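Local atomic coordinates of enolase (PDB entry 3UGV), a protein that probably abstracts a proton next to a carboxylate group in an as yet unassigned substrate, using magnesium, as other members of the enolase superfamily do. Residues Gly276-Gly281 against Phe301-Gly306. Sequence-based numbering, arbitrary orientation.
Sequences GENFYG and FMRIGG. With MG (magnesium ion), chain B.
R303 does most of the work here: its side chain runs out along the 276-281 loop between Y280 and the backbone of E277. The chain is extended from CG to NE, with chi2 at -170°, and this carries the guanidinium to the carbonyl of E277, where R303 NH1 donates a bent hydrogen bond of 2.8 Å to E277 O. The donor stands above the carbonyl plane, 43° out of it. On one guanidinium face sits N278 OD1, 3.5 Å from R303 NE but poorly angled for a bond; M302 CE lies over the rim of the opposite face. N278 ND2 turns to E252, and R303 NH2 bonds to the F117 carbonyl of the second subunit. The tight part is the Y280 ring, with R303 CB over one face at 4.1 Å from the centroid and R303 CD 3.4 Å from Y280 CZ. Replacing R303 with an alanine would probably leave E277 O without this donor and open a gap beside the Y280 ring. Packing is looser at the other end, where F279 CB only brushes I304 CD1 at 4.1 Å and the F279 ring turns off to helix 282-290. The backbones still close up there, G281 CA meeting I304 O at 3.6 Å. The hydrated side is at E277, whose OE1 binds the magnesium at 2.2 Å alongside three waters, while D225 and E251 complete the site. Holding the E277 carbonyl thus ties this metal ligand's backbone to the next loop of the barrel. As in other enolase-superfamily barrels, the ligands sit at or just past the ends of successive parallel strands: the loop leaves strand 273-275 and enters helix 282-290, while short helix 301-304 follows the adjacent strand 296-297, and helix 123-142 packs against Y280 and M302.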
loop_
_atom_site.group_PDB
_atom_site.type_symbol
_atom_site.label_atom_id
_atom_site.label_comp_id
_atom_site.label_asym_id
_atom_site.label_seq_id
_atom_site.Cartn_x
_atom_site.Cartn_y
_atom_site.Cartn_z
ATOM N N GLY F 276 11.347 -17.386 -13.854
ATOM C CA GLY F 276 11.130 -16.800 -15.161
ATOM C C GLY F 276 11.045 -17.769 -16.315
ATOM O O GLY F 276 10.419 -17.451 -17.322
ATOM N N GLU F 277 11.644 -18.950 -16.193
ATOM C CA GLU F 277 11.620 -19.853 -17.333
ATOM C C GLU F 277 10.193 -20.233 -17.715
ATOM O O GLU F 277 9.972 -20.752 -18.788
ATOM C CB GLU F 277 12.454 -21.104 -17.094
ATOM C CG GLU F 277 11.863 -22.087 -16.109
ATOM C CD GLU F 277 12.873 -23.162 -15.755
ATOM O OE1 GLU F 277 13.903 -22.810 -15.133
ATOM O OE2 GLU F 277 12.660 -24.341 -16.122
ATOM N N ASN F 278 9.235 -19.964 -16.837
ATOM C CA ASN F 278 7.827 -20.282 -17.102
ATOM C C ASN F 278 6.926 -19.069 -17.335
ATOM O O ASN F 278 5.702 -19.205 -17.340
ATOM C CB ASN F 278 7.249 -21.121 -15.972
ATOM C CG ASN F 278 7.649 -22.585 -16.068
ATOM O OD1 ASN F 278 7.127 -23.337 -16.898
ATOM N ND2 ASN F 278 8.577 -22.997 -15.214
ATOM N N PHE F 279 7.533 -17.892 -17.501
ATOM C CA PHE F 279 6.805 -16.686 -17.888
ATOM C C PHE F 279 6.248 -16.838 -19.305
ATOM O O PHE F 279 7.009 -16.956 -20.268
ATOM C CB PHE F 279 7.742 -15.477 -17.916
ATOM C CG PHE F 279 8.146 -14.970 -16.564
ATOM C CD1 PHE F 279 7.451 -15.338 -15.424
ATOM C CD2 PHE F 279 9.221 -14.101 -16.443
ATOM C CE1 PHE F 279 7.819 -14.855 -14.200
ATOM C CE2 PHE F 279 9.604 -13.625 -15.215
ATOM C CZ PHE F 279 8.894 -13.994 -14.089
ATOM N N TYR F 280 4.932 -16.813 -19.447
ATOM C CA TYR F 280 4.337 -16.800 -20.784
ATOM C C TYR F 280 4.067 -15.368 -21.249
ATOM O O TYR F 280 2.965 -14.850 -21.089
ATOM C CB TYR F 280 3.067 -17.657 -20.819
ATOM C CG TYR F 280 3.381 -19.135 -20.836
ATOM C CD1 TYR F 280 3.646 -19.786 -22.037
ATOM C CD2 TYR F 280 3.448 -19.872 -19.648
ATOM C CE1 TYR F 280 3.958 -21.133 -22.064
ATOM C CE2 TYR F 280 3.772 -21.216 -19.661
ATOM C CZ TYR F 280 4.022 -21.845 -20.876
ATOM O OH TYR F 280 4.343 -23.185 -20.913
ATOM N N GLY F 281 5.093 -14.723 -21.800
ATOM C CA GLY F 281 4.969 -13.360 -22.297
ATOM C C GLY F 281 5.461 -12.285 -21.331
ATOM O O GLY F 281 5.576 -12.515 -20.126
ATOM N N PHE F 301 12.688 -19.155 -24.364
ATOM C CA PHE F 301 12.263 -18.611 -25.671
ATOM C C PHE F 301 10.974 -19.188 -26.275
ATOM O O PHE F 301 10.273 -18.508 -27.034
ATOM C CB PHE F 301 13.416 -18.647 -26.685
ATOM C CG PHE F 301 14.557 -17.756 -26.299
ATOM C CD1 PHE F 301 14.532 -16.404 -26.610
ATOM C CD2 PHE F 301 15.623 -18.254 -25.573
ATOM C CE1 PHE F 301 15.562 -15.572 -26.228
ATOM C CE2 PHE F 301 16.663 -17.425 -25.186
ATOM C CZ PHE F 301 16.630 -16.084 -25.509
ATOM N N MET F 302 10.649 -20.433 -25.955
ATOM C CA MET F 302 9.386 -20.960 -26.446
ATOM C C MET F 302 8.195 -20.414 -25.653
ATOM O O MET F 302 7.068 -20.431 -26.146
ATOM C CB MET F 302 9.376 -22.486 -26.474
ATOM C CG MET F 302 8.986 -23.117 -25.176
ATOM S SD MET F 302 8.810 -24.906 -25.318
ATOM C CE MET F 302 8.699 -25.366 -23.586
ATOM N N ARG F 303 8.450 -19.899 -24.448
ATOM C CA ARG F 303 7.372 -19.444 -23.572
ATOM C C ARG F 303 7.226 -17.921 -23.550
ATOM O O ARG F 303 6.115 -17.407 -23.454
ATOM C CB ARG F 303 7.566 -19.959 -22.142
ATOM C CG ARG F 303 7.487 -21.469 -21.980
ATOM C CD ARG F 303 7.432 -21.902 -20.500
ATOM N NE ARG F 303 7.532 -23.356 -20.372
ATOM C CZ ARG F 303 8.647 -24.019 -20.049
ATOM N NH1 ARG F 303 9.775 -23.370 -19.791
ATOM N NH2 ARG F 303 8.642 -25.345 -19.980
ATOM N N ILE F 304 8.344 -17.203 -23.627
ATOM C CA ILE F 304 8.296 -15.750 -23.562
ATOM C C ILE F 304 7.775 -15.111 -24.854
ATOM O O ILE F 304 7.373 -13.945 -24.856
ATOM C CB ILE F 304 9.670 -15.135 -23.213
ATOM C CG1 ILE F 304 9.503 -13.689 -22.720
ATOM C CG2 ILE F 304 10.601 -15.188 -24.413
ATOM C CD1 ILE F 304 9.164 -13.576 -21.234
ATOM N N GLY F 305 7.806 -15.863 -25.954
ATOM C CA GLY F 305 7.367 -15.354 -27.247
ATOM C C GLY F 305 8.506 -15.141 -28.235
ATOM O O GLY F 305 8.503 -14.180 -29.009
ATOM N N GLY F 306 9.486 -16.045 -28.195
ATOM C CA GLY F 306 10.594 -16.034 -29.129
ATOM C C GLY F 306 11.464 -14.801 -29.023
ATOM O O GLY F 306 11.639 -14.244 -27.941
HETATM MG MG MG B . 15.423 -24.091 -14.197
HETATM O O HOH W 1 14.552 -25.884 -14.810
HETATM O O HOH W 2 16.665 -24.498 -15.842
HETATM O O HOH W 3 13.879 -24.059 -12.751
#